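Long-range contact in aerobactin synthase IucC (Klebsiella pneumoniae, PDB 6CN7), which probably catalyses the ATP-dependent attachment of a second N-acetyl-N-hydroxylysine to its citryl conjugate, completing the siderophore aerobactin: residues W8-A21 / I62-A76. The protein carries 5 engineered substitutions. Sequence-based numbering, arbitrary orientation.
Sequences WDFVNRQLVAKMLA and IDAQTLRCADEPVLA
Arg13 reaches the segment 62-76 with CG set anti to its own carbonyl carbon (chi1 -74°) and the chain then fully extended from CG to NE, which lays the guanidinium across Val74 and against Leu67. There Arg13 NH1 donates to Leu67 O at 3.0 Å, close to the guanidinium plane, and makes a weak bond to Ala64 O. One face of the group rests on the Val74 side chain, while Arg13 NE forms a salt bridge with Asp9 OD2 (3.1 Å), one turn back on the same helix. Leu67 O also accepts from Arg68 NH1. The two arginines therefore come close, and the shared carbonyl, with Asp9 on the Arg13 side, probably eases their repulsion.

At the other end of the segment, Asn12 uses both ends of its amide. Asn12 OD1 receives Ala76 N at 2.9 Å on a lone pair, and ND2 donates to Trp8 O, which fixes the rotation of the amide. The methyl of Ala76 fits as a knob among Asn12, Leu15, Val16 and Met19.

Further along, Leu67 CD1 lies 3.8 Å from Val16 CG1, and Ile62 lays CG2 on the Ala17 methyl and CD1 on the Ala21 methyl. The connection from edge strand 60-62 of a four-stranded antiparallel sheet is thus held against the N-terminal helix 4-25 up to the start of helix 76-87, where Leu75 is the N-cap residue and Asn12 takes the helix's first N-H.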
ATOM      1  N   TRP A   8     -25.960  -7.695   9.453  1.00 56.86           N
ATOM      2  CA  TRP A   8     -25.146  -8.623   8.676  1.00 50.01           C
ATOM      3  C   TRP A   8     -26.016  -9.566   7.855  1.00 50.74           C
ATOM      4  O   TRP A   8     -25.668  -9.912   6.721  1.00 51.93           O
ATOM      5  CB  TRP A   8     -24.224  -9.407   9.611  1.00 49.14           C
ATOM      6  CG  TRP A   8     -23.349 -10.397   8.916  1.00 45.26           C
ATOM      7  CD1 TRP A   8     -23.418 -11.755   9.008  1.00 44.46           C
ATOM      8  CD2 TRP A   8     -22.267 -10.109   8.021  1.00 44.75           C
ATOM      9  NE1 TRP A   8     -22.447 -12.333   8.226  1.00 46.35           N
ATOM     10  CE2 TRP A   8     -21.726 -11.343   7.610  1.00 46.38           C
ATOM     11  CE3 TRP A   8     -21.703  -8.928   7.527  1.00 46.60           C
ATOM     12  CZ2 TRP A   8     -20.656 -11.430   6.725  1.00 48.88           C
ATOM     13  CZ3 TRP A   8     -20.637  -9.018   6.652  1.00 48.19           C
ATOM     14  CH2 TRP A   8     -20.124 -10.260   6.262  1.00 51.74           C
ATOM     15  N   ASP A   9     -27.155  -9.989   8.407  1.00 54.88           N
ATOM     16  CA  ASP A   9     -28.042 -10.877   7.662  1.00 55.76           C
ATOM     17  C   ASP A   9     -28.784 -10.124   6.568  1.00 53.18           C
ATOM     18  O   ASP A   9     -28.970 -10.649   5.464  1.00 53.26           O
ATOM     19  CB  ASP A   9     -29.036 -11.547   8.609  1.00 58.52           C
ATOM     20  CG  ASP A   9     -30.053 -12.395   7.873  1.00 65.50           C
ATOM     21  OD1 ASP A   9     -29.664 -13.450   7.328  1.00 69.66           O
ATOM     22  OD2 ASP A   9     -31.238 -12.002   7.833  1.00 67.72           O
ATOM     23  N   PHE A  10     -29.217  -8.894   6.854  1.00 47.32           N
ATOM     24  CA  PHE A  10     -29.920  -8.111   5.845  1.00 46.91           C
ATOM     25  C   PHE A  10     -29.023  -7.828   4.648  1.00 46.70           C
ATOM     26  O   PHE A  10     -29.458  -7.935   3.496  1.00 46.86           O
ATOM     27  CB  PHE A  10     -30.426  -6.802   6.453  1.00 46.13           C
ATOM     28  CG  PHE A  10     -31.127  -5.908   5.470  1.00 45.81           C
ATOM     29  CD1 PHE A  10     -32.467  -6.095   5.174  1.00 47.04           C
ATOM     30  CD2 PHE A  10     -30.447  -4.875   4.844  1.00 48.07           C
ATOM     31  CE1 PHE A  10     -33.115  -5.273   4.270  1.00 47.00           C
ATOM     32  CE2 PHE A  10     -31.089  -4.049   3.940  1.00 47.88           C
ATOM     33  CZ  PHE A  10     -32.425  -4.249   3.653  1.00 48.08           C
ATOM     34  N   VAL A  11     -27.763  -7.473   4.897  1.00 46.79           N
ATOM     35  CA  VAL A  11     -26.867  -7.119   3.802  1.00 48.81           C
ATOM     36  C   VAL A  11     -26.510  -8.353   2.982  1.00 48.70           C
ATOM     37  O   VAL A  11     -26.358  -8.275   1.756  1.00 43.71           O
ATOM     38  CB  VAL A  11     -25.615  -6.411   4.351  1.00 51.81           C
ATOM     39  CG1 VAL A  11     -24.630  -6.121   3.235  1.00 60.97           C
ATOM     40  CG2 VAL A  11     -26.009  -5.111   5.031  1.00 52.54           C
ATOM     41  N   ASN A  12     -26.366  -9.508   3.637  1.00 50.92           N
ATOM     42  CA  ASN A  12     -26.071 -10.734   2.903  1.00 45.57           C
ATOM     43  C   ASN A  12     -27.266 -11.175   2.068  1.00 42.75           C
ATOM     44  O   ASN A  12     -27.099 -11.634   0.932  1.00 43.25           O
ATOM     45  CB  ASN A  12     -25.653 -11.843   3.868  1.00 49.42           C
ATOM     46  CG  ASN A  12     -24.151 -11.912   4.057  1.00 50.48           C
ATOM     47  OD1 ASN A  12     -23.436 -12.503   3.246  1.00 50.60           O
ATOM     48  ND2 ASN A  12     -23.663 -11.312   5.136  1.00 48.42           N
ATOM     49  N   ARG A  13     -28.479 -11.046   2.610  1.00 42.91           N
ATOM     50  CA  ARG A  13     -29.671 -11.422   1.854  1.00 45.66           C
ATOM     51  C   ARG A  13     -29.850 -10.528   0.634  1.00 46.76           C
ATOM     52  O   ARG A  13     -30.127 -11.015  -0.468  1.00 48.53           O
ATOM     53  CB  ARG A  13     -30.906 -11.360   2.751  1.00 48.48           C
ATOM     54  CG  ARG A  13     -30.988 -12.503   3.740  1.00 53.58           C
ATOM     55  CD  ARG A  13     -32.293 -12.509   4.518  1.00 55.23           C
ATOM     56  NE  ARG A  13     -32.330 -13.634   5.449  1.00 55.72           N
ATOM     57  CZ  ARG A  13     -32.833 -14.833   5.169  1.00 58.53           C
ATOM     58  NH1 ARG A  13     -33.366 -15.085   3.980  1.00 60.48           N
ATOM     59  NH2 ARG A  13     -32.807 -15.789   6.089  1.00 60.83           N
ATOM     60  N   GLN A  14     -29.691  -9.214   0.810  1.00 46.17           N
ATOM     61  CA  GLN A  14     -29.828  -8.303  -0.321  1.00 47.09           C
ATOM     62  C   GLN A  14     -28.823  -8.640  -1.417  1.00 43.47           C
ATOM     63  O   GLN A  14     -29.159  -8.612  -2.607  1.00 44.70           O
ATOM     64  CB  GLN A  14     -29.651  -6.857   0.141  1.00 49.01           C
ATOM     65  CG  GLN A  14     -30.680  -6.388   1.166  1.00 58.35           C
ATOM     66  CD  GLN A  14     -32.057  -6.170   0.574  1.00 64.26           C
ATOM     67  OE1 GLN A  14     -33.001  -6.892   0.892  1.00 66.16           O
ATOM     68  NE2 GLN A  14     -32.186  -5.164  -0.283  1.00 67.16           N
ATOM     69  N   LEU A  15     -27.585  -8.966  -1.039  1.00 39.56           N
ATOM     70  CA  LEU A  15     -26.569  -9.244  -2.045  1.00 41.70           C
ATOM     71  C   LEU A  15     -26.832 -10.571  -2.748  1.00 44.69           C
ATOM     72  O   LEU A  15     -26.690 -10.668  -3.973  1.00 41.84           O
ATOM     73  CB  LEU A  15     -25.175  -9.237  -1.407  1.00 44.71           C
ATOM     74  CG  LEU A  15     -24.011  -9.499  -2.368  1.00 49.16           C
ATOM     75  CD1 LEU A  15     -24.039  -8.536  -3.547  1.00 47.70           C
ATOM     76  CD2 LEU A  15     -22.676  -9.401  -1.642  1.00 48.38           C
ATOM     77  N   VAL A  16     -27.214 -11.607  -1.995  1.00 43.06           N
ATOM     78  CA  VAL A  16     -27.554 -12.887  -2.614  1.00 43.80           C
ATOM     79  C   VAL A  16     -28.682 -12.698  -3.621  1.00 43.77           C
ATOM     80  O   VAL A  16     -28.628 -13.214  -4.744  1.00 45.87           O
ATOM     81  CB  VAL A  16     -27.926 -13.923  -1.536  1.00 44.51           C
ATOM     82  CG1 VAL A  16     -28.558 -15.169  -2.163  1.00 45.42           C
ATOM     83  CG2 VAL A  16     -26.692 -14.313  -0.734  1.00 45.05           C
ATOM     84  N   ALA A  17     -29.721 -11.957  -3.234  1.00 38.98           N
ATOM     85  CA  ALA A  17     -30.838 -11.720  -4.143  1.00 41.93           C
ATOM     86  C   ALA A  17     -30.386 -10.960  -5.383  1.00 40.46           C
ATOM     87  O   ALA A  17     -30.813 -11.272  -6.501  1.00 38.13           O
ATOM     88  CB  ALA A  17     -31.949 -10.956  -3.421  1.00 44.12           C
ATOM     89  N   LYS A  18     -29.519  -9.961  -5.207  1.00 35.98           N
ATOM     90  CA  LYS A  18     -28.997  -9.233  -6.359  1.00 39.96           C
ATOM     91  C   LYS A  18     -28.201 -10.156  -7.273  1.00 41.12           C
ATOM     92  O   LYS A  18     -28.345 -10.100  -8.500  1.00 42.80           O
ATOM     93  CB  LYS A  18     -28.132  -8.061  -5.892  1.00 37.82           C
ATOM     94  CG  LYS A  18     -27.590  -7.202  -7.025  1.00 37.71           C
ATOM     95  CD  LYS A  18     -26.691  -6.086  -6.517  1.00 37.59           C
ATOM     96  CE  LYS A  18     -26.043  -5.343  -7.678  1.00 43.37           C
ATOM     97  NZ  LYS A  18     -25.170  -4.226  -7.226  1.00 44.48           N
ATOM     98  N   MET A  19     -27.363 -11.019  -6.693  1.00 41.83           N
ATOM     99  CA  MET A  19     -26.564 -11.941  -7.494  1.00 40.64           C
ATOM    100  C   MET A  19     -27.451 -12.918  -8.258  1.00 40.84           C
ATOM    101  O   MET A  19     -27.297 -13.093  -9.472  1.00 47.14           O
ATOM    102  CB  MET A  19     -25.581 -12.699  -6.597  1.00 48.01           C
ATOM    103  CG  MET A  19     -24.523 -11.824  -5.944  1.00 51.00           C
ATOM    104  SD  MET A  19     -23.597 -12.689  -4.653  1.00 57.32           S
ATOM    105  CE  MET A  19     -22.718 -13.918  -5.619  1.00 60.63           C
ATOM    106  N   LEU A  20     -28.381 -13.572  -7.561  1.00 39.27           N
ATOM    107  CA  LEU A  20     -29.236 -14.561  -8.212  1.00 41.37           C
ATOM    108  C   LEU A  20     -30.051 -13.928  -9.333  1.00 43.19           C
ATOM    109  O   LEU A  20     -30.155 -14.483 -10.433  1.00 44.47           O
ATOM    110  CB  LEU A  20     -30.165 -15.215  -7.186  1.00 42.64           C
ATOM    111  CG  LEU A  20     -29.545 -16.127  -6.124  1.00 45.61           C
ATOM    112  CD1 LEU A  20     -30.614 -16.567  -5.136  1.00 44.52           C
ATOM    113  CD2 LEU A  20     -28.874 -17.343  -6.753  1.00 46.15           C
ATOM    114  N   ALA A  21     -30.640 -12.759  -9.070  1.00 44.52           N
ATOM    115  CA  ALA A  21     -31.533 -12.147 -10.047  1.00 44.71           C
ATOM    116  C   ALA A  21     -30.784 -11.733 -11.307  1.00 40.84           C
ATOM    117  O   ALA A  21     -31.275 -11.947 -12.421  1.00 41.92           O
ATOM    118  CB  ALA A  21     -32.242 -10.943  -9.427  1.00 45.15           C
ATOM    119  N   ILE A  62     -36.623 -10.230  -6.621  1.00 45.25           N
ATOM    120  CA  ILE A  62     -36.544 -11.235  -5.567  1.00 47.22           C
ATOM    121  C   ILE A  62     -36.805 -10.577  -4.219  1.00 47.48           C
ATOM    122  O   ILE A  62     -36.227  -9.531  -3.905  1.00 50.40           O
ATOM    123  CB  ILE A  62     -35.174 -11.935  -5.590  1.00 46.38           C
ATOM    124  CG1 ILE A  62     -35.046 -12.767  -6.873  1.00 47.35           C
ATOM    125  CG2 ILE A  62     -34.986 -12.807  -4.340  1.00 49.16           C
ATOM    126  CD1 ILE A  62     -33.720 -13.488  -7.034  1.00 51.49           C
ATOM    127  N   ASP A  63     -37.685 -11.187  -3.425  1.00 50.51           N
ATOM    128  CA  ASP A  63     -37.903 -10.774  -2.041  1.00 49.32           C
ATOM    129  C   ASP A  63     -36.822 -11.412  -1.178  1.00 47.70           C
ATOM    130  O   ASP A  63     -36.862 -12.618  -0.909  1.00 49.86           O
ATOM    131  CB  ASP A  63     -39.301 -11.178  -1.578  1.00 50.47           C
ATOM    132  CG  ASP A  63     -39.602 -10.727  -0.158  1.00 57.57           C
ATOM    133  OD1 ASP A  63     -38.676 -10.251   0.536  1.00 58.37           O
ATOM    134  OD2 ASP A  63     -40.772 -10.847   0.266  1.00 59.05           O
ATOM    135  N   ALA A  64     -35.863 -10.598  -0.730  1.00 46.72           N
ATOM    136  CA  ALA A  64     -34.674 -11.133  -0.070  1.00 48.72           C
ATOM    137  C   ALA A  64     -35.012 -11.887   1.212  1.00 49.35           C
ATOM    138  O   ALA A  64     -34.259 -12.780   1.616  1.00 53.94           O
ATOM    139  CB  ALA A  64     -33.693 -10.000   0.229  1.00 39.81           C
ATOM    140  N   GLN A  65     -36.126 -11.553   1.867  1.00 53.64           N
ATOM    141  CA  GLN A  65     -36.456 -12.209   3.127  1.00 62.03           C
ATOM    142  C   GLN A  65     -36.868 -13.662   2.923  1.00 60.61           C
ATOM    143  O   GLN A  65     -36.718 -14.479   3.838  1.00 61.65           O
ATOM    144  CB  GLN A  65     -37.568 -11.446   3.848  1.00 69.54           C
ATOM    145  CG  GLN A  65     -37.099 -10.173   4.533  1.00 77.52           C
ATOM    146  CD  GLN A  65     -36.106 -10.446   5.647  1.00 87.27           C
ATOM    147  OE1 GLN A  65     -36.289 -11.366   6.447  1.00 93.42           O
ATOM    148  NE2 GLN A  65     -35.041  -9.652   5.698  1.00 86.26           N
ATOM    149  N   THR A  66     -37.381 -14.006   1.742  1.00 59.19           N
ATOM    150  CA  THR A  66     -37.831 -15.367   1.478  1.00 57.79           C
ATOM    151  C   THR A  66     -36.701 -16.311   1.086  1.00 56.49           C
ATOM    152  O   THR A  66     -36.947 -17.513   0.948  1.00 60.61           O
ATOM    153  CB  THR A  66     -38.885 -15.362   0.367  1.00 59.27           C
ATOM    154  OG1 THR A  66     -38.281 -14.959  -0.870  1.00 60.86           O
ATOM    155  CG2 THR A  66     -40.022 -14.406   0.707  1.00 59.38           C
ATOM    156  N   LEU A  67     -35.482 -15.806   0.905  1.00 56.23           N
ATOM    157  CA  LEU A  67     -34.392 -16.640   0.413  1.00 53.04           C
ATOM    158  C   LEU A  67     -34.145 -17.825   1.338  1.00 52.77           C
ATOM    159  O   LEU A  67     -34.042 -17.668   2.558  1.00 47.21           O
ATOM    160  CB  LEU A  67     -33.117 -15.808   0.267  1.00 47.23           C
ATOM    161  CG  LEU A  67     -33.039 -14.915  -0.973  1.00 44.78           C
ATOM    162  CD1 LEU A  67     -31.865 -13.960  -0.860  1.00 44.62           C
ATOM    163  CD2 LEU A  67     -32.920 -15.750  -2.242  1.00 44.70           C
ATOM    164  N   ARG A  68     -34.040 -19.012   0.742  1.00 56.19           N
ATOM    165  CA  ARG A  68     -33.732 -20.240   1.460  1.00 60.99           C
ATOM    166  C   ARG A  68     -32.728 -21.054   0.659  1.00 59.44           C
ATOM    167  O   ARG A  68     -32.871 -21.202  -0.558  1.00 56.49           O
ATOM    168  CB  ARG A  68     -34.984 -21.094   1.693  1.00 69.13           C
ATOM    169  CG  ARG A  68     -36.033 -20.461   2.571  1.00 76.96           C
ATOM    170  CD  ARG A  68     -35.593 -20.424   4.022  1.00 85.41           C
ATOM    171  NE  ARG A  68     -36.668 -19.949   4.888  1.00 90.85           N
ATOM    172  CZ  ARG A  68     -36.915 -18.669   5.147  1.00 90.23           C
ATOM    173  NH1 ARG A  68     -36.163 -17.716   4.612  1.00 86.67           N
ATOM    174  NH2 ARG A  68     -37.920 -18.341   5.946  1.00 92.85           N
ATOM    175  N   CYS A  69     -31.712 -21.576   1.347  1.00 60.88           N
ATOM    176  CA  CYS A  69     -30.794 -22.569   0.784  1.00 62.93           C
ATOM    177  C   CYS A  69     -30.791 -23.752   1.750  1.00 69.13           C
ATOM    178  O   CYS A  69     -29.857 -23.924   2.534  1.00 71.24           O
ATOM    179  CB  CYS A  69     -29.395 -22.003   0.582  1.00 62.51           C
ATOM    180  SG  CYS A  69     -28.308 -23.076  -0.390  1.00 66.41           S
ATOM    181  N   ALA A  70     -31.848 -24.560   1.688  1.00 72.58           N
ATOM    182  CA  ALA A  70     -32.019 -25.673   2.613  1.00 78.97           C
ATOM    183  C   ALA A  70     -32.084 -25.111   4.031  1.00 80.79           C
ATOM    184  O   ALA A  70     -33.066 -24.445   4.385  1.00 80.20           O
ATOM    185  CB  ALA A  70     -30.885 -26.691   2.441  1.00 79.52           C
ATOM    186  N   ASP A  71     -31.054 -25.366   4.841  1.00 82.56           N
ATOM    187  CA  ASP A  71     -30.905 -24.740   6.145  1.00 85.72           C
ATOM    188  C   ASP A  71     -29.562 -24.037   6.305  1.00 83.76           C
ATOM    189  O   ASP A  71     -29.286 -23.507   7.387  1.00 82.34           O
ATOM    190  CB  ASP A  71     -31.080 -25.783   7.263  1.00 89.75           C
ATOM    191  CG  ASP A  71     -32.546 -26.079   7.557  1.00 93.74           C
ATOM    192  OD1 ASP A  71     -33.386 -25.203   7.267  1.00 94.12           O
ATOM    193  OD2 ASP A  71     -32.863 -27.172   8.075  1.00 98.14           O
ATOM    194  N   GLU A  72     -28.723 -24.017   5.271  1.00 85.40           N
ATOM    195  CA  GLU A  72     -27.509 -23.221   5.333  1.00 86.38           C
ATOM    196  C   GLU A  72     -27.865 -21.763   5.622  1.00 81.26           C
ATOM    197  O   GLU A  72     -28.897 -21.272   5.149  1.00 78.66           O
ATOM    198  CB  GLU A  72     -26.732 -23.314   4.016  1.00 90.78           C
ATOM    199  CG  GLU A  72     -26.183 -24.692   3.708  1.00100.33           C
ATOM    200  CD  GLU A  72     -24.872 -24.628   2.951  1.00105.05           C
ATOM    201  OE1 GLU A  72     -24.869 -24.947   1.743  1.00106.64           O
ATOM    202  OE2 GLU A  72     -23.858 -24.242   3.573  1.00108.46           O
ATOM    203  N   PRO A  73     -27.047 -21.042   6.389  1.00 79.00           N
ATOM    204  CA  PRO A  73     -27.288 -19.605   6.546  1.00 74.01           C
ATOM    205  C   PRO A  73     -27.068 -18.882   5.227  1.00 68.81           C
ATOM    206  O   PRO A  73     -26.138 -19.186   4.476  1.00 68.14           O
ATOM    207  CB  PRO A  73     -26.269 -19.179   7.609  1.00 73.82           C
ATOM    208  CG  PRO A  73     -25.195 -20.202   7.537  1.00 77.34           C
ATOM    209  CD  PRO A  73     -25.860 -21.487   7.139  1.00 79.24           C
ATOM    210  N   VAL A  74     -27.943 -17.921   4.946  1.00 63.51           N
ATOM    211  CA  VAL A  74     -27.930 -17.206   3.675  1.00 59.47           C
ATOM    212  C   VAL A  74     -26.768 -16.218   3.699  1.00 58.56           C
ATOM    213  O   VAL A  74     -26.838 -15.177   4.356  1.00 59.79           O
ATOM    214  CB  VAL A  74     -29.265 -16.498   3.420  1.00 55.99           C
ATOM    215  CG1 VAL A  74     -29.242 -15.760   2.087  1.00 54.65           C
ATOM    216  CG2 VAL A  74     -30.403 -17.508   3.451  1.00 54.17           C
ATOM    217  N   LEU A  75     -25.696 -16.545   2.978  1.00 56.19           N
ATOM    218  CA  LEU A  75     -24.504 -15.711   2.927  1.00 55.36           C
ATOM    219  C   LEU A  75     -24.026 -15.597   1.488  1.00 53.30           C
ATOM    220  O   LEU A  75     -24.052 -16.575   0.734  1.00 51.20           O
ATOM    221  CB  LEU A  75     -23.388 -16.289   3.804  1.00 59.28           C
ATOM    222  CG  LEU A  75     -23.732 -16.448   5.286  1.00 62.19           C
ATOM    223  CD1 LEU A  75     -22.648 -17.239   6.005  1.00 62.14           C
ATOM    224  CD2 LEU A  75     -23.936 -15.089   5.942  1.00 56.67           C
ATOM    225  N   ALA A  76     -23.588 -14.392   1.112  1.00 50.01           N
ATOM    226  CA  ALA A  76     -23.040 -14.189  -0.224  1.00 51.00           C
ATOM    227  C   ALA A  76     -21.800 -15.045  -0.440  1.00 51.25           C
ATOM    228  O   ALA A  76     -21.594 -15.594  -1.529  1.00 50.83           O
ATOM    229  CB  ALA A  76     -22.713 -12.713  -0.441  1.00 53.45           C
TER